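Aminotransferase (Helicobacter pylori, PDB 2FNU) catalyses the PLP-dependent transamination that turns a UDP-linked 4-keto sugar into its 4-amino form, the second step in making pseudaminic acid for flagellin. Local coordinates at the interface of chains A and B. Sequence-based numbering; all coordinates share one arbitrary frame. Chains: chain A/B, aminotransferase.

Contact 1: the interface of chains A and B. Residues chain A 215, 219-221; chain B 317, 322, 341.
A:Glu219 and A:Gly220, which B:Lys317 touches, have an extended backbone that leads into strand 220-222, while B:Lys317 and B:Tyr322 come from loop. This is a polar, water-laced part of the two-fold dimer interface. Lysine suits this place because its long, flexible chain can carry a charge to a distant edge: CG is anti to the backbone N (chi1 177°) and the rest stays straight, bringing the ammonium NZ to two acceptors. B:Lys317 NZ forms a salt bridge, also a hydrogen bond, of 2.9 Å with carboxylate OE1 of A:Glu219, met on the anti side and slightly out of plane. B:Lys317 NZ also donates to A:Gly220 O at 3.0 Å, nearly in line with the carbonyl (167° at O). The lack of a side chain at A:Gly220 probably helps the ring edge of B:Tyr322 to approach, its CE1 3.3 Å from A:Gly220 O. A:Glu221 OE2 lies at the same edge, in the ring plane, with the carboxylate turned 70° from the ring. Water extends the network: one molecule links B:Lys317 NZ to A:Glu221 OE1, and another joins A:Glu219 OE1 to the hydroxyl of B:Tyr341. The B:Tyr322 phenol uses water too: a molecule 2.7 Å from its OH lies 2.9 Å from the backbone N of A:Gly220.

Contact 2: the interface of chains A and B. Residues chain A 54-55, 57, 180, 188-189; chain B 29-30, 228, 230.
Carboxylate oxygen OE2 of A:Glu189 is the hub of this contact, gripped by B:Arg230 and B:Thr29. In a side-on salt bridge, B:Arg230 gives two nitrogens to A:Glu189 OE2, NE at 2.8 Å and NH2 at 2.9 Å. OE2 lies in the guanidinium plane, but the carboxylate is turned 47° from it. From the anti side the hydroxyl OG1 of B:Thr29 donates to A:Glu189 OE2 at 2.6 Å. Glutamate suits the place because its chain, bent at chi2 (-85°), carries a charge to the partner's arginine, which probably balances it. Two amides flank the guanidinium and probably limit its rotation, NE2 of B:Gln30 over the centre and OD1 of B:Asn228 nearer the rim of the opposite face. The backbone O of B:Asn228 accepts from A:Ser55 OG at 3.0 Å, in the carbonyl plane on a lone pair, and its CB packs on A:Thr57 CB. B:Asn228 OD1 is modelled 3.0 Å from A:Glu189 OE1; both would accept, so the pairing is doubtful. B:Thr29 and B:Asn228 also bind substrate, and A:Glu189 probably helps position them. A:His180 NE2 donates in its ring plane to B:Gln30 OE1 at 2.9 Å, from above the amide plane. In the fold, loops of both chains and the start of chain A's helix 56-66 meet beside the active site: A:His180 and A:Glu189 flank in sequence the lysine that carries PLP in the resting enzyme, and chain B's loops precede helices 32-45 and 233-243.

Contact 3: the interface of chains A and B. Residues chain A 57-58, 61, 90, 93, 227, 229; chain B 61, 65, 207, 225-227, 229.
A:Glu93 and B:Arg65 reach toward each other tip to tip, with carboxylate and guanidinium only 30° apart. This is the tight part of the contact, where A:Glu93 loses more surface to the partner (85 Å²) than any other residue of this patch. The arginine binds end-on in a salt bridge, B:Arg65 NH1 to A:Glu93 OE2 at 2.8 Å and B:Arg65 NH2 to A:Glu93 OE1 at 3.0 Å, a two-pronged match for which these side chains are well shaped. A third bond runs from B:His227 NE2 to A:Glu93 OE2 at 2.8 Å, from the anti side and with the ring steeply turned to the carboxylate. Aromatic B:Phe207 is second shell: its CE2 lies over a guanidinium face, and its own face carries B:His227 CD2. B:Ile225 CD1 presses against the carboxylate carbon CD of A:Glu93. Methionine, flexible and unbranched, is bent at chi2 (-55°) and chi3 (99°), setting A:Met90 CE over the B:His227 ring, 3.8 Å from its centroid. A:Phe229 CE1 and B:Phe229 CE1 also meet closely, 3.5 Å apart, and B:His227 CB backs the B:Phe229 ring over its centre. The looser part is apolar: A:Leu61 CD2 stays 3.9 Å from B:His227 CE1, and its twin pairs B:Leu61 with A:His227 similarly. In the fold, the patch lies near the two-fold axis, where helix 56-66 of each chain and helix 86-93 of chain A meet the partner's loop following strand 220-222.

Contact 1: the interface of chains A and B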
loop_
_atom_site.group_PDB
_atom_site.type_symbol
_atom_site.label_atom_id
_atom_site.label_comp_id
_atom_site.label_asym_id
_atom_site.label_seq_id
_atom_site.Cartn_x
_atom_site.Cartn_y
_atom_site.Cartn_z
ATOM N N LYS A 215 15.518 16.460 7.653
ATOM C CA LYS A 215 16.437 17.602 7.824
ATOM C C LYS A 215 17.824 17.241 7.290
ATOM O O LYS A 215 18.469 18.047 6.609
ATOM C CB LYS A 215 16.569 17.987 9.303
ATOM C CG LYS A 215 15.288 18.370 9.995
ATOM C CD LYS A 215 15.477 18.461 11.502
ATOM C CE LYS A 215 14.150 18.334 12.237
ATOM N NZ LYS A 215 13.281 19.535 12.067
ATOM N N GLU A 219 18.022 12.924 10.934
ATOM C CA GLU A 219 16.858 13.447 11.642
ATOM C C GLU A 219 15.777 13.940 10.695
ATOM O O GLU A 219 16.074 14.542 9.658
ATOM C CB GLU A 219 17.267 14.583 12.573
ATOM C CG GLU A 219 16.145 15.006 13.530
ATOM C CD GLU A 219 16.513 16.185 14.411
ATOM O OE1 GLU A 219 15.708 16.500 15.314
ATOM O OE2 GLU A 219 17.604 16.779 14.213
ATOM N N GLY A 220 14.529 13.692 11.074
ATOM C CA GLY A 220 13.404 14.213 10.336
ATOM C C GLY A 220 12.439 14.928 11.243
ATOM O O GLY A 220 12.638 14.984 12.472
ATOM N N GLU A 221 11.404 15.480 10.620
ATOM C CA GLU A 221 10.319 16.093 11.332
ATOM C C GLU A 221 9.019 15.547 10.779
ATOM O O GLU A 221 8.932 15.234 9.584
ATOM C CB GLU A 221 10.380 17.624 11.172
ATOM C CG GLU A 221 9.287 18.369 11.925
ATOM C CD GLU A 221 9.365 18.145 13.429
ATOM O OE1 GLU A 221 9.960 18.981 14.140
ATOM O OE2 GLU A 221 8.866 17.111 13.896
ATOM N N LYS B 317 14.690 8.959 17.248
ATOM C CA LYS B 317 14.187 10.160 17.924
ATOM C C LYS B 317 12.930 9.799 18.725
ATOM O O LYS B 317 12.029 9.168 18.195
ATOM C CB LYS B 317 13.870 11.232 16.880
ATOM C CG LYS B 317 13.260 12.527 17.381
ATOM C CD LYS B 317 13.282 13.518 16.207
ATOM C CE LYS B 317 12.659 14.852 16.514
ATOM N NZ LYS B 317 12.917 15.762 15.342
ATOM N N TYR B 322 8.395 14.870 17.973
ATOM C CA TYR B 322 7.957 15.361 16.666
ATOM C C TYR B 322 6.901 16.447 16.829
ATOM O O TYR B 322 6.078 16.388 17.746
ATOM C CB TYR B 322 7.396 14.214 15.828
ATOM C CG TYR B 322 8.446 13.289 15.255
ATOM C CD1 TYR B 322 9.449 13.766 14.396
ATOM C CD2 TYR B 322 8.412 11.914 15.533
ATOM C CE1 TYR B 322 10.402 12.911 13.845
ATOM C CE2 TYR B 322 9.368 11.043 14.995
ATOM C CZ TYR B 322 10.347 11.550 14.134
ATOM O OH TYR B 322 11.318 10.753 13.566
ATOM N N TYR B 341 18.343 7.771 23.027
ATOM C CA TYR B 341 18.490 8.446 21.729
ATOM C C TYR B 341 19.838 9.156 21.606
ATOM O O TYR B 341 20.501 9.068 20.576
ATOM C CB TYR B 341 17.350 9.441 21.575
ATOM C CG TYR B 341 17.415 10.383 20.398
ATOM C CD1 TYR B 341 17.558 9.911 19.096
ATOM C CD2 TYR B 341 17.260 11.756 20.591
ATOM C CE1 TYR B 341 17.581 10.801 18.001
ATOM C CE2 TYR B 341 17.271 12.652 19.509
ATOM C CZ TYR B 341 17.437 12.168 18.231
ATOM O OH TYR B 341 17.421 13.047 17.172
HETATM O O HOH W 1 13.865 11.556 12.986
HETATM O O HOH W 2 11.037 17.688 16.307
HETATM O O HOH W 3 16.446 15.502 17.894
#

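Contact 2: the interface of chains A and B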
loop_
_atom_site.group_PDB
_atom_site.type_symbol
_atom_site.label_atom_id
_atom_site.label_comp_id
_atom_site.label_asym_id
_atom_site.label_seq_id
_atom_site.Cartn_x
_atom_site.Cartn_y
_atom_site.Cartn_z
ATOM N N ASN A 54 1.077 2.540 -3.885
ATOM C CA ASN A 54 0.979 1.077 -3.972
ATOM C C ASN A 54 -0.275 0.560 -4.683
ATOM O O ASN A 54 -0.291 -0.569 -5.159
ATOM C CB ASN A 54 1.067 0.449 -2.573
ATOM C CG ASN A 54 -0.217 0.602 -1.773
ATOM O OD1 ASN A 54 -1.049 -0.342 -1.690
ATOM N ND2 ASN A 54 -0.388 1.751 -1.176
ATOM N N SER A 55 -1.312 1.402 -4.719
ATOM C CA SER A 55 -2.586 1.058 -5.391
ATOM C C SER A 55 -3.337 2.355 -5.705
ATOM O O SER A 55 -3.046 3.389 -5.100
ATOM C CB SER A 55 -3.434 0.171 -4.483
ATOM O OG SER A 55 -3.892 0.899 -3.347
ATOM N N THR A 57 -6.334 2.755 -4.857
ATOM C CA THR A 57 -7.168 2.956 -3.680
ATOM C C THR A 57 -6.423 3.801 -2.647
ATOM O O THR A 57 -7.011 4.712 -2.044
ATOM C CB THR A 57 -7.629 1.605 -3.105
ATOM O OG1 THR A 57 -8.339 0.897 -4.129
ATOM C CG2 THR A 57 -8.559 1.810 -1.895
ATOM N N HIS A 180 -3.076 -1.425 -11.576
ATOM C CA HIS A 180 -3.393 -2.806 -11.256
ATOM C C HIS A 180 -3.100 -3.694 -12.472
ATOM O O HIS A 180 -3.077 -3.245 -13.627
ATOM C CB HIS A 180 -4.856 -2.910 -10.816
ATOM C CG HIS A 180 -5.308 -4.296 -10.479
ATOM N ND1 HIS A 180 -5.781 -5.180 -11.430
ATOM C CD2 HIS A 180 -5.391 -4.941 -9.290
ATOM C CE1 HIS A 180 -6.121 -6.316 -10.840
ATOM N NE2 HIS A 180 -5.897 -6.196 -9.542
ATOM N N ALA A 188 1.715 -4.346 -11.473
ATOM C CA ALA A 188 1.126 -5.450 -10.676
ATOM C C ALA A 188 0.047 -4.949 -9.709
ATOM O O ALA A 188 -1.127 -5.338 -9.828
ATOM C CB ALA A 188 2.199 -6.266 -9.967
ATOM N N GLU A 189 0.448 -4.107 -8.757
ATOM C CA GLU A 189 -0.474 -3.234 -8.046
ATOM C C GLU A 189 0.154 -1.844 -8.118
ATOM O O GLU A 189 1.386 -1.715 -8.059
ATOM C CB GLU A 189 -0.644 -3.625 -6.577
ATOM C CG GLU A 189 -1.280 -4.999 -6.309
ATOM C CD GLU A 189 -2.804 -5.014 -6.311
ATOM O OE1 GLU A 189 -3.451 -3.976 -6.618
ATOM O OE2 GLU A 189 -3.351 -6.119 -6.029
ATOM N N THR B 29 -1.100 -10.383 -9.421
ATOM C CA THR B 29 -1.617 -10.079 -8.084
ATOM C C THR B 29 -2.810 -10.977 -7.740
ATOM O O THR B 29 -3.336 -11.691 -8.610
ATOM C CB THR B 29 -1.899 -8.567 -7.906
ATOM O OG1 THR B 29 -2.071 -8.284 -6.508
ATOM C CG2 THR B 29 -3.135 -8.113 -8.707
ATOM N N GLN B 30 -3.211 -10.977 -6.473
ATOM C CA GLN B 30 -4.376 -11.755 -6.051
ATOM C C GLN B 30 -4.266 -13.208 -6.527
ATOM O O GLN B 30 -5.207 -13.761 -7.122
ATOM C CB GLN B 30 -5.645 -11.105 -6.612
ATOM C CG GLN B 30 -5.885 -9.673 -6.119
ATOM C CD GLN B 30 -6.906 -8.967 -6.979
ATOM O OE1 GLN B 30 -6.618 -8.580 -8.130
ATOM N NE2 GLN B 30 -8.105 -8.813 -6.445
ATOM N N ASN B 228 -6.928 -1.114 -0.408
ATOM C CA ASN B 228 -6.152 -2.065 -1.214
ATOM C C ASN B 228 -4.722 -1.979 -0.713
ATOM O O ASN B 228 -3.929 -1.144 -1.186
ATOM C CB ASN B 228 -6.211 -1.751 -2.723
ATOM C CG ASN B 228 -5.357 -2.697 -3.566
ATOM O OD1 ASN B 228 -5.373 -2.627 -4.814
ATOM N ND2 ASN B 228 -4.606 -3.560 -2.919
ATOM N N ARG B 230 -2.909 -4.840 -0.623
ATOM C CA ARG B 230 -2.462 -6.187 -0.989
ATOM C C ARG B 230 -0.983 -6.204 -1.336
ATOM O O ARG B 230 -0.419 -5.207 -1.831
ATOM C CB ARG B 230 -3.281 -6.702 -2.170
ATOM C CG ARG B 230 -4.776 -6.848 -1.855
ATOM C CD ARG B 230 -5.519 -7.551 -2.975
ATOM N NE ARG B 230 -5.436 -6.819 -4.250
ATOM C CZ ARG B 230 -6.445 -6.176 -4.842
ATOM N NH1 ARG B 230 -7.671 -6.142 -4.307
ATOM N NH2 ARG B 230 -6.236 -5.589 -6.018
HETATM O O HOH W 4 -1.549 -2.933 -2.931
#

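Contact 3: the interface of chains A and B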
loop_
_atom_site.group_PDB
_atom_site.type_symbol
_atom_site.label_atom_id
_atom_site.label_comp_id
_atom_site.label_asym_id
_atom_site.label_seq_id
_atom_site.Cartn_x
_atom_site.Cartn_y
_atom_site.Cartn_z
ATOM N N THR A 57 -6.334 2.755 -4.857
ATOM C CA THR A 57 -7.168 2.956 -3.680
ATOM C C THR A 57 -6.423 3.801 -2.647
ATOM O O THR A 57 -7.011 4.712 -2.044
ATOM C CB THR A 57 -7.629 1.605 -3.105
ATOM O OG1 THR A 57 -8.339 0.897 -4.129
ATOM C CG2 THR A 57 -8.559 1.810 -1.895
ATOM N N SER A 58 -5.124 3.529 -2.482
ATOM C CA SER A 58 -4.308 4.370 -1.592
ATOM C C SER A 58 -4.199 5.790 -2.137
ATOM O O SER A 58 -4.202 6.758 -1.377
ATOM C CB SER A 58 -2.908 3.792 -1.452
ATOM O OG SER A 58 -2.969 2.544 -0.783
ATOM N N LEU A 61 -7.526 7.592 -1.342
ATOM C CA LEU A 61 -7.569 8.018 0.060
ATOM C C LEU A 61 -6.677 9.244 0.237
ATOM O O LEU A 61 -7.051 10.217 0.895
ATOM C CB LEU A 61 -7.060 6.911 0.984
ATOM C CG LEU A 61 -7.028 7.259 2.480
ATOM C CD1 LEU A 61 -8.453 7.476 2.977
ATOM C CD2 LEU A 61 -6.315 6.161 3.279
ATOM N N MET A 90 -13.399 5.005 -0.105
ATOM C CA MET A 90 -12.399 5.977 0.343
ATOM C C MET A 90 -13.024 7.312 0.731
ATOM O O MET A 90 -12.443 8.049 1.539
ATOM C CB MET A 90 -11.264 6.144 -0.679
ATOM C CG MET A 90 -10.407 4.866 -0.845
ATOM S SD MET A 90 -9.725 4.253 0.737
ATOM C CE MET A 90 -10.883 2.940 1.156
ATOM N N GLU A 93 -13.980 6.601 4.300
ATOM C CA GLU A 93 -12.790 6.634 5.163
ATOM C C GLU A 93 -12.233 8.042 5.380
ATOM O O GLU A 93 -11.434 8.263 6.292
ATOM C CB GLU A 93 -11.694 5.710 4.609
ATOM C CG GLU A 93 -11.999 4.242 4.841
ATOM C CD GLU A 93 -11.747 3.841 6.294
ATOM O OE1 GLU A 93 -12.705 3.843 7.109
ATOM O OE2 GLU A 93 -10.571 3.569 6.619
ATOM N N HIS A 227 1.321 7.605 5.913
ATOM C CA HIS A 227 1.259 6.132 5.892
ATOM C C HIS A 227 2.496 5.609 5.166
ATOM O O HIS A 227 3.468 6.342 4.989
ATOM C CB HIS A 227 -0.032 5.729 5.160
ATOM C CG HIS A 227 -1.263 6.131 5.897
ATOM N ND1 HIS A 227 -2.005 5.235 6.635
ATOM C CD2 HIS A 227 -1.859 7.338 6.054
ATOM C CE1 HIS A 227 -3.020 5.868 7.200
ATOM N NE2 HIS A 227 -2.952 7.147 6.866
ATOM N N PHE A 229 2.402 4.177 1.623
ATOM C CA PHE A 229 1.716 3.791 0.399
ATOM C C PHE A 229 2.685 3.897 -0.776
ATOM O O PHE A 229 2.267 4.155 -1.902
ATOM C CB PHE A 229 0.508 4.704 0.132
ATOM C CG PHE A 229 -0.557 4.687 1.203
ATOM C CD1 PHE A 229 -0.824 3.556 1.956
ATOM C CD2 PHE A 229 -1.361 5.814 1.376
ATOM C CE1 PHE A 229 -1.850 3.561 2.924
ATOM C CE2 PHE A 229 -2.388 5.824 2.333
ATOM C CZ PHE A 229 -2.635 4.688 3.094
ATOM N N LEU B 61 -2.016 -0.298 10.598
ATOM C CA LEU B 61 -3.315 0.370 10.548
ATOM C C LEU B 61 -4.424 -0.682 10.568
ATOM O O LEU B 61 -5.424 -0.548 11.280
ATOM C CB LEU B 61 -3.466 1.195 9.273
ATOM C CG LEU B 61 -4.850 1.832 9.079
ATOM C CD1 LEU B 61 -5.072 2.920 10.139
ATOM C CD2 LEU B 61 -4.994 2.418 7.675
ATOM N N ARG B 65 -7.147 -0.873 13.607
ATOM C CA ARG B 65 -8.539 -0.575 13.285
ATOM C C ARG B 65 -9.446 -1.749 13.607
ATOM O O ARG B 65 -10.649 -1.563 13.848
ATOM C CB ARG B 65 -8.695 -0.214 11.795
ATOM C CG ARG B 65 -8.213 1.207 11.445
ATOM C CD ARG B 65 -9.200 2.311 11.906
ATOM N NE ARG B 65 -10.518 2.143 11.281
ATOM C CZ ARG B 65 -10.814 2.523 10.034
ATOM N NH1 ARG B 65 -9.913 3.142 9.268
ATOM N NH2 ARG B 65 -12.029 2.272 9.553
ATOM N N PHE B 207 -10.517 -6.084 5.353
ATOM C CA PHE B 207 -10.076 -4.672 5.417
ATOM C C PHE B 207 -8.952 -4.406 4.427
ATOM O O PHE B 207 -8.828 -3.287 3.898
ATOM C CB PHE B 207 -9.615 -4.364 6.833
ATOM C CG PHE B 207 -9.366 -2.901 7.118
ATOM C CD1 PHE B 207 -8.071 -2.364 7.018
ATOM C CD2 PHE B 207 -10.409 -2.075 7.560
ATOM C CE1 PHE B 207 -7.827 -1.026 7.346
ATOM C CE2 PHE B 207 -10.182 -0.747 7.876
ATOM C CZ PHE B 207 -8.889 -0.220 7.765
ATOM N N ILE B 225 -16.051 -1.372 5.174
ATOM C CA ILE B 225 -15.077 -0.847 4.208
ATOM C C ILE B 225 -13.773 -1.639 4.235
ATOM O O ILE B 225 -13.483 -2.408 5.156
ATOM C CB ILE B 225 -14.745 0.695 4.355
ATOM C CG1 ILE B 225 -14.083 0.995 5.695
ATOM C CG2 ILE B 225 -15.958 1.609 4.083
ATOM C CD1 ILE B 225 -12.571 0.797 5.683
ATOM N N GLY B 226 -13.003 -1.465 3.171
ATOM C CA GLY B 226 -11.623 -1.900 3.177
ATOM C C GLY B 226 -10.878 -1.049 2.172
ATOM O O GLY B 226 -11.452 -0.149 1.530
ATOM N N HIS B 227 -9.591 -1.362 2.055
ATOM C CA HIS B 227 -8.641 -0.592 1.256
ATOM C C HIS B 227 -8.035 -1.518 0.208
ATOM O O HIS B 227 -8.592 -2.570 -0.090
ATOM C CB HIS B 227 -7.557 -0.031 2.189
ATOM C CG HIS B 227 -8.079 0.969 3.177
ATOM N ND1 HIS B 227 -7.850 2.317 3.042
ATOM C CD2 HIS B 227 -8.809 0.823 4.318
ATOM C CE1 HIS B 227 -8.431 2.969 4.035
ATOM N NE2 HIS B 227 -9.021 2.089 4.823
ATOM N N PHE B 229 -4.452 -2.805 0.303
ATOM C CA PHE B 229 -3.124 -2.941 0.900
ATOM C C PHE B 229 -2.521 -4.300 0.527
ATOM O O PHE B 229 -1.721 -4.861 1.270
ATOM C CB PHE B 229 -3.214 -2.835 2.428
ATOM C CG PHE B 229 -3.762 -1.521 2.938
ATOM C CD1 PHE B 229 -3.562 -0.324 2.247
ATOM C CD2 PHE B 229 -4.391 -1.485 4.179
ATOM C CE1 PHE B 229 -4.050 0.888 2.762
ATOM C CE2 PHE B 229 -4.882 -0.282 4.697
ATOM C CZ PHE B 229 -4.698 0.899 4.005
#

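Contacts 2 and 3 are neighbours, their C-alpha centres about 12 Å apart, and share A:Thr57 at the start of helix 56-66. Contact 1 is an outlying patch, about 31 Å from contact 2 and 26 Å from contact 3. One stretch of chain joins all three: strand 220-222 and the loop before it supply chain A's part of contact 1, and the following loop serves contact 2 from chain B and contact 3 from both chains. Because the interface is two-fold symmetric, each contact recurs with chains exchanged. Contact 2 lies beside an active site built from both chains, so the dimer probably matters for substrate binding as well as stability.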